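Local coordinates for protein glutathione S-transferase 1 (Ascaris suum, PDB 4Q5F) that conjugates reduced glutathione to a wide range of hydrophobic electrophiles, as a sigma-class glutathione transferase, and can also act as a glutathione peroxidase, at residues Val136-Pro139 with Ala140-His144; Ile183-Phe186 with Leu187-His190; Ile172-Ser175 with Leu176-Glu180; Glu149-Leu152 with Ala153-Gly156. All coordinates share one frame; numbering follows the deposited sequence.

All four contacts are local and fall within the helical C-terminal domain of the transferase. Along the chain they come as contact 1, contact 4, contact 3 and contact 2. Contacts 1 and 4 both lie on helix 129-155, with centres about 19 Å apart. Contact 3 belongs to helix 167-182, and contact 2 forms the loop from there to helix 191-201. Its centre is about 11 Å from those of contacts 1 and 3, and it touches both; it also reaches contact 4 through a hydrogen bond of 2.7 Å from His190 ND1 to Glu149 OE1. The loop thus joins two helices that make no direct touch at these segments.

Contact 1 of 4, residues Val136-Pro139 with Ala140-His144; sequences VAVP and ARDKH
The Arg141 guanidinium has Val138 CG1 at its edge, in its plane, and Asp142 CG over one face, displaced toward the rim. The edge contact is tight, with Val138 CG1 3.0 Å from Arg141 NH2. Val138 and Arg141 run side by side and point the same way; in Arg141, CG is anti to the backbone N and a bend at chi3 (72°) folds the tip back beside the valine. The salt bridge from Arg141 NH2 to Asp142 OD1, 3.0 Å long, rests on charge alone, because the oxygen lies well out of the guanidinium plane and no N-H points at it. A second flat group, the His144 imidazole, has Ala140 O in plane at its edge, lies near the Phe110 ring and forms a weak hydrogen bond from NE2 to Glu113. Ala140 CB sits against the backbone, 3.2 Å from Val136 O, and faces helix 94-114.

Underneath, the backbone bond from Arg141 N to Ala137 O is nearly straight (2.8 Å, N-H...O angle 171°). Lys143 N reaches Pro139 O at 3.0 Å, whereas the link from Ala140 N to Val136 O, at 3.3 Å, is weak. Pro139 N carries no hydrogen and makes no bond to the preceding turn, which accounts for the kink here. These features identify a proline-kinked alpha-helix, in this protein the long helix 129-155 of the all-helical GST C-terminal domain.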
ATOM      1  N   VAL B 136     -17.940   2.815 -13.408  1.00 40.24           N
ATOM      2  CA  VAL B 136     -16.702   2.621 -12.647  1.00 39.52           C
ATOM      3  C   VAL B 136     -16.156   3.902 -12.019  1.00 32.71           C
ATOM      4  O   VAL B 136     -15.835   3.923 -10.830  1.00 33.48           O
ATOM      5  CB  VAL B 136     -15.580   2.020 -13.516  1.00 41.44           C
ATOM      6  CG1 VAL B 136     -14.422   1.561 -12.635  1.00 23.30           C
ATOM      7  CG2 VAL B 136     -16.101   0.860 -14.346  1.00 37.72           C
ATOM      8  N   ALA B 137     -16.047   4.966 -12.810  1.00 35.08           N
ATOM      9  CA  ALA B 137     -15.417   6.197 -12.337  1.00 28.75           C
ATOM     10  C   ALA B 137     -16.251   6.952 -11.301  1.00 28.77           C
ATOM     11  O   ALA B 137     -15.797   7.152 -10.174  1.00 32.68           O
ATOM     12  CB  ALA B 137     -15.078   7.107 -13.502  1.00 29.87           C
ATOM     13  N   VAL B 138     -17.461   7.283 -11.715  1.00 34.66           N
ATOM     14  CA  VAL B 138     -18.317   8.122 -10.873  1.00 34.47           C
ATOM     15  C   VAL B 138     -18.777   7.421  -9.585  1.00 33.80           C
ATOM     16  O   VAL B 138     -18.943   8.084  -8.565  1.00 31.78           O
ATOM     17  CB  VAL B 138     -19.522   8.784 -11.637  1.00 34.28           C
ATOM     18  CG1 VAL B 138     -20.432   9.538 -10.668  1.00 40.44           C
ATOM     19  CG2 VAL B 138     -19.081   9.689 -12.787  1.00 31.00           C
ATOM     20  N   PRO B 139     -18.978   6.132  -9.609  1.00 29.60           N
ATOM     21  CA  PRO B 139     -19.292   5.453  -8.348  1.00 31.93           C
ATOM     22  C   PRO B 139     -18.084   5.416  -7.410  1.00 30.98           C
ATOM     23  O   PRO B 139     -18.241   5.580  -6.200  1.00 26.92           O
ATOM     24  CB  PRO B 139     -19.657   4.030  -8.794  1.00 19.99           C
ATOM     25  CG  PRO B 139     -19.933   4.126 -10.258  1.00 33.09           C
ATOM     26  CD  PRO B 139     -19.007   5.189 -10.738  1.00 36.50           C
ATOM     27  N   ALA B 140     -16.896   5.197  -7.971  1.00 23.09           N
ATOM     28  CA  ALA B 140     -15.662   5.203  -7.189  1.00 29.61           C
ATOM     29  C   ALA B 140     -15.444   6.584  -6.588  1.00 22.61           C
ATOM     30  O   ALA B 140     -15.163   6.726  -5.397  1.00 27.58           O
ATOM     31  CB  ALA B 140     -14.483   4.819  -8.068  1.00 23.67           C
ATOM     32  N   ARG B 141     -15.578   7.596  -7.437  1.00 18.56           N
ATOM     33  CA  ARG B 141     -15.496   8.992  -7.031  1.00 27.00           C
ATOM     34  C   ARG B 141     -16.457   9.289  -5.883  1.00 23.70           C
ATOM     35  O   ARG B 141     -16.078   9.886  -4.874  1.00 21.06           O
ATOM     36  CB  ARG B 141     -15.832   9.878  -8.233  1.00 28.37           C
ATOM     37  CG  ARG B 141     -15.972  11.361  -7.939  1.00 29.33           C
ATOM     38  CD  ARG B 141     -16.392  12.108  -9.196  1.00 40.72           C
ATOM     39  NE  ARG B 141     -17.782  11.843  -9.572  1.00 44.14           N
ATOM     40  CZ  ARG B 141     -18.811  12.637  -9.286  1.00 46.10           C
ATOM     41  NH1 ARG B 141     -18.633  13.769  -8.615  1.00 48.51           N
ATOM     42  NH2 ARG B 141     -20.032  12.299  -9.677  1.00 43.94           N
ATOM     43  N   ASP B 142     -17.704   8.865  -6.048  1.00 26.17           N
ATOM     44  CA  ASP B 142     -18.748   9.161  -5.076  1.00 20.86           C
ATOM     45  C   ASP B 142     -18.524   8.457  -3.740  1.00 24.90           C
ATOM     46  O   ASP B 142     -18.925   8.970  -2.696  1.00 30.92           O
ATOM     47  CB  ASP B 142     -20.120   8.792  -5.642  1.00 26.55           C
ATOM     48  CG  ASP B 142     -20.545   9.703  -6.785  1.00 38.71           C
ATOM     49  OD1 ASP B 142     -19.685  10.443  -7.311  1.00 36.69           O
ATOM     50  OD2 ASP B 142     -21.734   9.672  -7.164  1.00 42.31           O
ATOM     51  N   LYS B 143     -17.889   7.290  -3.766  1.00 24.72           N
ATOM     52  CA  LYS B 143     -17.604   6.568  -2.527  1.00 26.32           C
ATOM     53  C   LYS B 143     -16.407   7.157  -1.786  1.00 26.02           C
ATOM     54  O   LYS B 143     -16.451   7.346  -0.572  1.00 28.14           O
ATOM     55  CB  LYS B 143     -17.338   5.085  -2.796  1.00 22.43           C
ATOM     56  CG  LYS B 143     -17.270   4.252  -1.516  1.00 34.11           C
ATOM     57  CD  LYS B 143     -16.669   2.871  -1.729  1.00 39.82           C
ATOM     58  CE  LYS B 143     -17.048   1.942  -0.581  1.00 48.09           C
ATOM     59  NZ  LYS B 143     -16.158   0.753  -0.476  1.00 62.86           N
ATOM     60  N   HIS B 144     -15.338   7.447  -2.523  1.00 23.08           N
ATOM     61  CA  HIS B 144     -14.042   7.727  -1.907  1.00 24.16           C
ATOM     62  C   HIS B 144     -13.800   9.188  -1.533  1.00 24.31           C
ATOM     63  O   HIS B 144     -13.211   9.469  -0.489  1.00 24.27           O
ATOM     64  CB  HIS B 144     -12.919   7.228  -2.814  1.00 23.80           C
ATOM     65  CG  HIS B 144     -12.759   5.740  -2.802  1.00 23.23           C
ATOM     66  ND1 HIS B 144     -12.061   5.080  -1.813  1.00 21.19           N
ATOM     67  CD2 HIS B 144     -13.216   4.786  -3.645  1.00 20.73           C
ATOM     68  CE1 HIS B 144     -12.089   3.779  -2.056  1.00 18.12           C
ATOM     69  NE2 HIS B 144     -12.782   3.576  -3.158  1.00 23.36           N
TER

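Contact 2 of 4, residues Ile183-Phe186 with Leu187-His190; sequences IPDF and LSGH
Asp185 and Phe186 meet Leu187 and Ser188 where two type II beta turns follow directly on each other, Ile183-Phe186 and then Leu187-His190, in the loop joining helix 167-182 to helix 191-201. Ile183 opens the first turn: its O accepts from Phe186 N at 3.3 Å, and its side chain packs on Leu133 of helix 129-155. Pro184 takes the second position of that turn and Asp185 the third, where a positive phi of 64° is the expected backbone geometry; Gly189, also with positive phi, fills the same place in the second turn.

Asp185 bonds twice to Ser188. Ser188 OG donates to Asp185 OD1 at 3.1 Å, and OD1 receives it on its anti lone pair, the one away from the other carboxylate oxygen. The backbone bond from Ser188 N to Asp185 O is weak (3.2 Å, N-H...O angle 134°); the side-chain bond is a second tie between the turns. Next, Phe186 turns inward with CG anti to its N (chi1 177°), toward Leu176 and Trp179, while Leu187 leans on Lys194 and Ile197 of the following helix. The two side chains slant past each other, and Leu187 CD2 rests 3.6 Å from Phe186 CD2.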
ATOM      1  N   ILE B 183     -11.502  13.423 -16.094  1.00 47.98           N
ATOM      2  CA  ILE B 183     -12.886  13.257 -15.671  1.00 46.79           C
ATOM      3  C   ILE B 183     -13.485  14.627 -15.370  1.00 44.89           C
ATOM      4  O   ILE B 183     -13.099  15.270 -14.396  1.00 41.38           O
ATOM      5  CB  ILE B 183     -12.954  12.356 -14.422  1.00 38.27           C
ATOM      6  CG1 ILE B 183     -12.554  10.927 -14.793  1.00 37.73           C
ATOM      7  CG2 ILE B 183     -14.353  12.353 -13.813  1.00 44.64           C
ATOM      8  CD1 ILE B 183     -12.118  10.080 -13.621  1.00 38.11           C
ATOM      9  N   PRO B 184     -14.421  15.093 -16.213  1.00 58.48           N
ATOM     10  CA  PRO B 184     -14.999  16.413 -15.937  1.00 58.28           C
ATOM     11  C   PRO B 184     -15.837  16.408 -14.664  1.00 45.71           C
ATOM     12  O   PRO B 184     -16.578  15.456 -14.418  1.00 27.43           O
ATOM     13  CB  PRO B 184     -15.888  16.678 -17.160  1.00 60.81           C
ATOM     14  CG  PRO B 184     -15.426  15.717 -18.205  1.00 60.34           C
ATOM     15  CD  PRO B 184     -14.948  14.516 -17.462  1.00 54.03           C
ATOM     16  N   ASP B 185     -15.702  17.462 -13.864  1.00 45.96           N
ATOM     17  CA  ASP B 185     -16.466  17.609 -12.630  1.00 51.38           C
ATOM     18  C   ASP B 185     -16.121  16.504 -11.628  1.00 40.86           C
ATOM     19  O   ASP B 185     -16.938  16.133 -10.784  1.00 34.34           O
ATOM     20  CB  ASP B 185     -17.969  17.629 -12.932  1.00 47.91           C
ATOM     21  CG  ASP B 185     -18.333  18.650 -13.993  1.00 47.51           C
ATOM     22  OD1 ASP B 185     -18.391  19.857 -13.668  1.00 42.64           O
ATOM     23  OD2 ASP B 185     -18.566  18.246 -15.152  1.00 55.40           O
ATOM     24  N   PHE B 186     -14.899  15.994 -11.740  1.00 35.71           N
ATOM     25  CA  PHE B 186     -14.356  14.987 -10.833  1.00 31.03           C
ATOM     26  C   PHE B 186     -14.394  15.445  -9.375  1.00 29.84           C
ATOM     27  O   PHE B 186     -14.632  14.646  -8.471  1.00 29.64           O
ATOM     28  CB  PHE B 186     -12.914  14.688 -11.249  1.00 39.13           C
ATOM     29  CG  PHE B 186     -12.200  13.715 -10.359  1.00 35.41           C
ATOM     30  CD1 PHE B 186     -12.519  12.369 -10.385  1.00 27.76           C
ATOM     31  CD2 PHE B 186     -11.186  14.144  -9.519  1.00 29.37           C
ATOM     32  CE1 PHE B 186     -11.852  11.471  -9.575  1.00 33.95           C
ATOM     33  CE2 PHE B 186     -10.513  13.250  -8.707  1.00 27.31           C
ATOM     34  CZ  PHE B 186     -10.846  11.912  -8.735  1.00 32.26           C
ATOM     35  N   LEU B 187     -14.151  16.733  -9.155  1.00 29.32           N
ATOM     36  CA  LEU B 187     -14.140  17.296  -7.809  1.00 33.77           C
ATOM     37  C   LEU B 187     -15.385  18.125  -7.524  1.00 39.71           C
ATOM     38  O   LEU B 187     -15.570  18.612  -6.406  1.00 47.30           O
ATOM     39  CB  LEU B 187     -12.897  18.160  -7.610  1.00 37.48           C
ATOM     40  CG  LEU B 187     -11.562  17.417  -7.661  1.00 41.19           C
ATOM     41  CD1 LEU B 187     -10.421  18.400  -7.478  1.00 43.72           C
ATOM     42  CD2 LEU B 187     -11.496  16.317  -6.607  1.00 38.11           C
ATOM     43  N   SER B 188     -16.230  18.296  -8.535  1.00 46.77           N
ATOM     44  CA  SER B 188     -17.473  19.036  -8.368  1.00 41.13           C
ATOM     45  C   SER B 188     -18.302  18.438  -7.237  1.00 34.80           C
ATOM     46  O   SER B 188     -18.644  17.257  -7.271  1.00 42.72           O
ATOM     47  CB  SER B 188     -18.271  19.021  -9.667  1.00 52.11           C
ATOM     48  OG  SER B 188     -17.618  19.772 -10.676  1.00 48.28           O
ATOM     49  N   GLY B 189     -18.609  19.261  -6.238  1.00 35.56           N
ATOM     50  CA  GLY B 189     -19.357  18.825  -5.071  1.00 27.29           C
ATOM     51  C   GLY B 189     -18.496  18.720  -3.822  1.00 38.73           C
ATOM     52  O   GLY B 189     -19.010  18.525  -2.719  1.00 41.40           O
ATOM     53  N   HIS B 190     -17.184  18.857  -4.002  1.00 41.20           N
ATOM     54  CA  HIS B 190     -16.216  18.712  -2.915  1.00 44.75           C
ATOM     55  C   HIS B 190     -15.230  19.870  -2.887  1.00 42.46           C
ATOM     56  O   HIS B 190     -14.080  19.718  -3.298  1.00 43.76           O
ATOM     57  CB  HIS B 190     -15.428  17.417  -3.093  1.00 42.41           C
ATOM     58  CG  HIS B 190     -16.281  16.191  -3.138  1.00 35.35           C
ATOM     59  ND1 HIS B 190     -16.635  15.487  -2.005  1.00 34.78           N
ATOM     60  CD2 HIS B 190     -16.847  15.535  -4.175  1.00 34.89           C
ATOM     61  CE1 HIS B 190     -17.382  14.459  -2.344  1.00 34.33           C
ATOM     62  NE2 HIS B 190     -17.530  14.462  -3.660  1.00 39.10           N
TER

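Contact 3 of 4, residues Ile172-Ser175 with Leu176-Glu180; sequences ITDS and LASWE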
ATOM      1  N   ILE B 172      -1.096  12.877  -3.121  1.00 17.99           N
ATOM      2  CA  ILE B 172      -2.544  12.814  -3.280  1.00 21.17           C
ATOM      3  C   ILE B 172      -3.050  13.956  -4.156  1.00 21.26           C
ATOM      4  O   ILE B 172      -3.735  13.725  -5.152  1.00 21.30           O
ATOM      5  CB  ILE B 172      -3.257  12.846  -1.905  1.00 22.95           C
ATOM      6  CG1 ILE B 172      -3.062  11.511  -1.186  1.00 17.91           C
ATOM      7  CG2 ILE B 172      -4.757  13.127  -2.059  1.00 17.70           C
ATOM      8  CD1 ILE B 172      -3.481  11.518   0.272  1.00 12.51           C
ATOM      9  N   THR B 173      -2.708  15.183  -3.783  1.00 16.34           N
ATOM     10  CA  THR B 173      -3.214  16.362  -4.474  1.00 21.51           C
ATOM     11  C   THR B 173      -2.761  16.427  -5.932  1.00 20.86           C
ATOM     12  O   THR B 173      -3.502  16.898  -6.795  1.00 26.31           O
ATOM     13  CB  THR B 173      -2.782  17.652  -3.762  1.00 22.09           C
ATOM     14  OG1 THR B 173      -1.358  17.666  -3.612  1.00 19.76           O
ATOM     15  CG2 THR B 173      -3.440  17.744  -2.395  1.00 16.39           C
ATOM     16  N   ASP B 174      -1.550  15.959  -6.211  1.00 18.95           N
ATOM     17  CA  ASP B 174      -1.046  15.955  -7.580  1.00 21.51           C
ATOM     18  C   ASP B 174      -1.842  14.976  -8.429  1.00 20.85           C
ATOM     19  O   ASP B 174      -2.228  15.287  -9.557  1.00 18.44           O
ATOM     20  CB  ASP B 174       0.436  15.583  -7.619  1.00 19.64           C
ATOM     21  CG  ASP B 174       1.013  15.641  -9.022  1.00 29.40           C
ATOM     22  OD1 ASP B 174       1.227  16.762  -9.532  1.00 19.15           O
ATOM     23  OD2 ASP B 174       1.255  14.567  -9.611  1.00 31.70           O
ATOM     24  N   SER B 175      -2.088  13.791  -7.878  1.00 18.99           N
ATOM     25  CA  SER B 175      -2.817  12.748  -8.589  1.00 24.11           C
ATOM     26  C   SER B 175      -4.264  13.170  -8.832  1.00 27.25           C
ATOM     27  O   SER B 175      -4.779  13.029  -9.941  1.00 24.05           O
ATOM     28  CB  SER B 175      -2.779  11.437  -7.805  1.00 19.96           C
ATOM     29  OG  SER B 175      -1.458  11.121  -7.408  1.00 34.06           O
ATOM     30  N   LEU B 176      -4.913  13.682  -7.790  1.00 20.84           N
ATOM     31  CA  LEU B 176      -6.285  14.168  -7.905  1.00 22.04           C
ATOM     32  C   LEU B 176      -6.374  15.271  -8.952  1.00 25.47           C
ATOM     33  O   LEU B 176      -7.300  15.297  -9.762  1.00 29.54           O
ATOM     34  CB  LEU B 176      -6.783  14.699  -6.559  1.00 21.64           C
ATOM     35  CG  LEU B 176      -7.014  13.683  -5.440  1.00 21.82           C
ATOM     36  CD1 LEU B 176      -7.499  14.391  -4.183  1.00 19.43           C
ATOM     37  CD2 LEU B 176      -8.002  12.609  -5.862  1.00 15.52           C
ATOM     38  N   ALA B 177      -5.403  16.180  -8.928  1.00 24.96           N
ATOM     39  CA  ALA B 177      -5.353  17.281  -9.882  1.00 23.34           C
ATOM     40  C   ALA B 177      -5.296  16.757 -11.311  1.00 24.08           C
ATOM     41  O   ALA B 177      -5.970  17.275 -12.199  1.00 34.98           O
ATOM     42  CB  ALA B 177      -4.149  18.163  -9.597  1.00 28.62           C
ATOM     43  N   SER B 178      -4.491  15.722 -11.525  1.00 23.70           N
ATOM     44  CA  SER B 178      -4.337  15.131 -12.848  1.00 28.63           C
ATOM     45  C   SER B 178      -5.615  14.421 -13.289  1.00 29.32           C
ATOM     46  O   SER B 178      -6.030  14.535 -14.440  1.00 32.83           O
ATOM     47  CB  SER B 178      -3.166  14.147 -12.862  1.00 27.77           C
ATOM     48  OG  SER B 178      -1.948  14.806 -12.562  1.00 47.57           O
ATOM     49  N   TRP B 179      -6.233  13.689 -12.368  1.00 30.56           N
ATOM     50  CA  TRP B 179      -7.468  12.972 -12.668  1.00 28.86           C
ATOM     51  C   TRP B 179      -8.605  13.930 -12.995  1.00 34.13           C
ATOM     52  O   TRP B 179      -9.552  13.566 -13.691  1.00 39.71           O
ATOM     53  CB  TRP B 179      -7.864  12.069 -11.499  1.00 26.83           C
ATOM     54  CG  TRP B 179      -7.221  10.730 -11.566  1.00 27.90           C
ATOM     55  CD1 TRP B 179      -6.170  10.283 -10.822  1.00 23.98           C
ATOM     56  CD2 TRP B 179      -7.577   9.655 -12.444  1.00 30.41           C
ATOM     57  NE1 TRP B 179      -5.852   8.996 -11.178  1.00 28.95           N
ATOM     58  CE2 TRP B 179      -6.703   8.587 -12.171  1.00 30.56           C
ATOM     59  CE3 TRP B 179      -8.554   9.495 -13.430  1.00 31.11           C
ATOM     60  CZ2 TRP B 179      -6.774   7.372 -12.851  1.00 25.97           C
ATOM     61  CZ3 TRP B 179      -8.624   8.289 -14.104  1.00 29.52           C
ATOM     62  CH2 TRP B 179      -7.739   7.244 -13.812  1.00 25.56           C
ATOM     63  N   GLU B 180      -8.505  15.154 -12.490  1.00 36.94           N
ATOM     64  CA  GLU B 180      -9.495  16.182 -12.779  1.00 40.51           C
ATOM     65  C   GLU B 180      -9.508  16.496 -14.274  1.00 46.47           C
ATOM     66  O   GLU B 180     -10.491  17.019 -14.800  1.00 46.75           O
ATOM     67  CB  GLU B 180      -9.187  17.451 -11.981  1.00 34.51           C
ATOM     68  CG  GLU B 180     -10.357  18.415 -11.870  1.00 42.31           C
ATOM     69  CD  GLU B 180     -10.004  19.683 -11.117  1.00 58.79           C
ATOM     70  OE1 GLU B 180      -8.953  19.707 -10.443  1.00 64.74           O
ATOM     71  OE2 GLU B 180     -10.781  20.658 -11.199  1.00 66.44           O
TER
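Leu176 meets Ile172 one turn back along helix 167-182, an alpha-helix of the GST C-terminal domain that is mostly buried over these residues and flanked by helices 94-114 and 191-201. Leu176 N donates to Ile172 O at 2.9 Å, almost straight (N-H...O angle 174°). The two side chains run alongside each other, pointing the same way, and their branches touch at 3.7 Å between Ile172 CG2 and Leu176 CD1.

Ala177 continues the i to i+4 pattern, its N bonding Thr173 O, while its methyl comes close to the same oxygen, with Ala177 CB 3.1 Å from Thr173 O.

At Ser178 the helix gains an extra bond. Its OG, anti to the carbonyl carbon (chi1 -62°), folds back to donate to Asp174 O at 3.1 Å. Ser178 N reaches that oxygen too, from the opposite face of the carbonyl plane, so two donors grip Asp174 O. Ser178 OG is also hydrogen-bonded to Arg24, and the Asp174 carboxylate forms a salt bridge with Arg213.

Trp179 extends its indole toward Met111 and Leu114. Trp179 N bonds Ser175 O at 2.9 Å, and the ring brings its edge to that oxygen, near the ring plane, with Trp179 CD1 3.2 Å from Ser175 O.

Contact 4 of 4, residues Glu149-Leu152 with Ala153-Gly156; sequences EKFL and AKSG
Lys154 folds back over Phe151, and its atoms meet that residue in turn. CB starts beside the phenylalanine carbonyl, with Lys154 CB 3.2 Å from Phe151 O, and CG follows it closely. CD then passes over one face of the ring: Lys154 CD lies 3.8 Å from the Phe151 ring centroid, only 15° off the normal, which defines a CH-pi contact. A bend at chi3 (59°) carries the ammonium back to the ring, where Lys154 NZ is 3.5 Å from both Phe151 CE2 and Phe151 CZ. Lys154 NZ lies 4.0 Å from the Phe151 ring centroid, 33° off the normal, an off-centre cation-pi interaction.

The backbone beneath is loosening. Lys154 N bonds Phe151 O at 3.1 Å and Ala153 N bonds Lys150 O at 3.0 Å, both i to i+3, while the i+4 links here are weak. Gly156, with positive phi, then leaves the helix; Ser155 OG has the carbonyls of Leu152, Ser157 and Tyr159 within reach, and its single proton can serve only one of them at a time.

This is the C-terminal end of helix 129-155. Phe151 packs on Gln99 and Ile103 of helix 94-114 and on Met160 and Val161 of the following loop, while Lys150 NZ hydrogen-bonds Thr58 O of the second subunit.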
ATOM      1  N   GLU B 149     -12.483  13.635   2.231  1.00 34.61           N
ATOM      2  CA  GLU B 149     -12.912  14.946   2.697  1.00 30.31           C
ATOM      3  C   GLU B 149     -13.269  14.894   4.178  1.00 28.52           C
ATOM      4  O   GLU B 149     -13.004  15.839   4.922  1.00 37.95           O
ATOM      5  CB  GLU B 149     -14.112  15.422   1.880  1.00 36.31           C
ATOM      6  CG  GLU B 149     -14.180  16.924   1.669  1.00 37.34           C
ATOM      7  CD  GLU B 149     -15.217  17.309   0.631  1.00 48.94           C
ATOM      8  OE1 GLU B 149     -16.161  16.520   0.417  1.00 57.31           O
ATOM      9  OE2 GLU B 149     -15.085  18.392   0.021  1.00 54.95           O
ATOM     10  N   LYS B 150     -13.873  13.785   4.597  1.00 27.00           N
ATOM     11  CA  LYS B 150     -14.194  13.559   6.003  1.00 27.90           C
ATOM     12  C   LYS B 150     -12.923  13.590   6.841  1.00 36.04           C
ATOM     13  O   LYS B 150     -12.848  14.277   7.859  1.00 42.26           O
ATOM     14  CB  LYS B 150     -14.890  12.206   6.171  1.00 27.44           C
ATOM     15  CG  LYS B 150     -14.896  11.667   7.601  1.00 33.75           C
ATOM     16  CD  LYS B 150     -15.709  10.387   7.714  1.00 35.11           C
ATOM     17  CE  LYS B 150     -15.561   9.760   9.093  1.00 40.20           C
ATOM     18  NZ  LYS B 150     -16.553   8.675   9.327  1.00 34.81           N
ATOM     19  N   PHE B 151     -11.931  12.825   6.398  1.00 33.85           N
ATOM     20  CA  PHE B 151     -10.647  12.730   7.078  1.00 27.10           C
ATOM     21  C   PHE B 151      -9.984  14.100   7.157  1.00 30.57           C
ATOM     22  O   PHE B 151      -9.413  14.471   8.181  1.00 33.56           O
ATOM     23  CB  PHE B 151      -9.741  11.767   6.314  1.00 21.39           C
ATOM     24  CG  PHE B 151      -8.546  11.301   7.096  1.00 19.79           C
ATOM     25  CD1 PHE B 151      -7.379  12.044   7.115  1.00 22.43           C
ATOM     26  CD2 PHE B 151      -8.588  10.111   7.799  1.00 25.59           C
ATOM     27  CE1 PHE B 151      -6.279  11.610   7.829  1.00 21.33           C
ATOM     28  CE2 PHE B 151      -7.491   9.671   8.513  1.00 24.06           C
ATOM     29  CZ  PHE B 151      -6.336  10.421   8.528  1.00 18.22           C
ATOM     30  N   LEU B 152     -10.068  14.843   6.060  1.00 31.29           N
ATOM     31  CA  LEU B 152      -9.486  16.174   5.977  1.00 34.94           C
ATOM     32  C   LEU B 152     -10.124  17.118   6.991  1.00 37.99           C
ATOM     33  O   LEU B 152      -9.496  18.078   7.442  1.00 36.72           O
ATOM     34  CB  LEU B 152      -9.667  16.731   4.564  1.00 25.71           C
ATOM     35  CG  LEU B 152      -9.194  18.164   4.318  1.00 32.00           C
ATOM     36  CD1 LEU B 152      -7.719  18.326   4.658  1.00 26.92           C
ATOM     37  CD2 LEU B 152      -9.455  18.553   2.872  1.00 25.78           C
ATOM     38  N   ALA B 153     -11.375  16.837   7.347  1.00 38.44           N
ATOM     39  CA  ALA B 153     -12.119  17.688   8.270  1.00 35.21           C
ATOM     40  C   ALA B 153     -11.774  17.389   9.727  1.00 41.15           C
ATOM     41  O   ALA B 153     -12.036  18.214  10.602  1.00 53.38           O
ATOM     42  CB  ALA B 153     -13.613  17.538   8.038  1.00 35.06           C
ATOM     43  N   LYS B 154     -11.206  16.212   9.989  1.00 41.16           N
ATOM     44  CA  LYS B 154     -10.701  15.903  11.324  1.00 47.14           C
ATOM     45  C   LYS B 154      -9.739  16.999  11.729  1.00 46.79           C
ATOM     46  O   LYS B 154      -9.818  17.554  12.822  1.00 48.44           O
ATOM     47  CB  LYS B 154      -9.894  14.603  11.352  1.00 50.26           C
ATOM     48  CG  LYS B 154     -10.565  13.341  10.854  1.00 48.31           C
ATOM     49  CD  LYS B 154      -9.515  12.232  10.680  1.00 39.52           C
ATOM     50  CE  LYS B 154      -8.772  11.916  11.986  1.00 46.19           C
ATOM     51  NZ  LYS B 154      -7.582  11.038  11.783  1.00 35.25           N
ATOM     52  N   SER B 155      -8.821  17.288  10.814  1.00 59.16           N
ATOM     53  CA  SER B 155      -7.681  18.141  11.092  1.00 54.88           C
ATOM     54  C   SER B 155      -8.112  19.547  11.478  1.00 54.74           C
ATOM     55  O   SER B 155      -7.751  20.043  12.544  1.00 50.34           O
ATOM     56  CB  SER B 155      -6.758  18.190   9.869  1.00 36.02           C
ATOM     57  OG  SER B 155      -7.255  19.076   8.878  1.00 24.78           O
ATOM     58  N   GLY B 156      -8.879  20.192  10.604  1.00 60.02           N
ATOM     59  CA  GLY B 156      -9.194  21.599  10.764  1.00 58.76           C
ATOM     60  C   GLY B 156      -8.071  22.430  10.168  1.00 66.52           C
ATOM     61  O   GLY B 156      -8.288  23.544   9.688  1.00 57.31           O
TER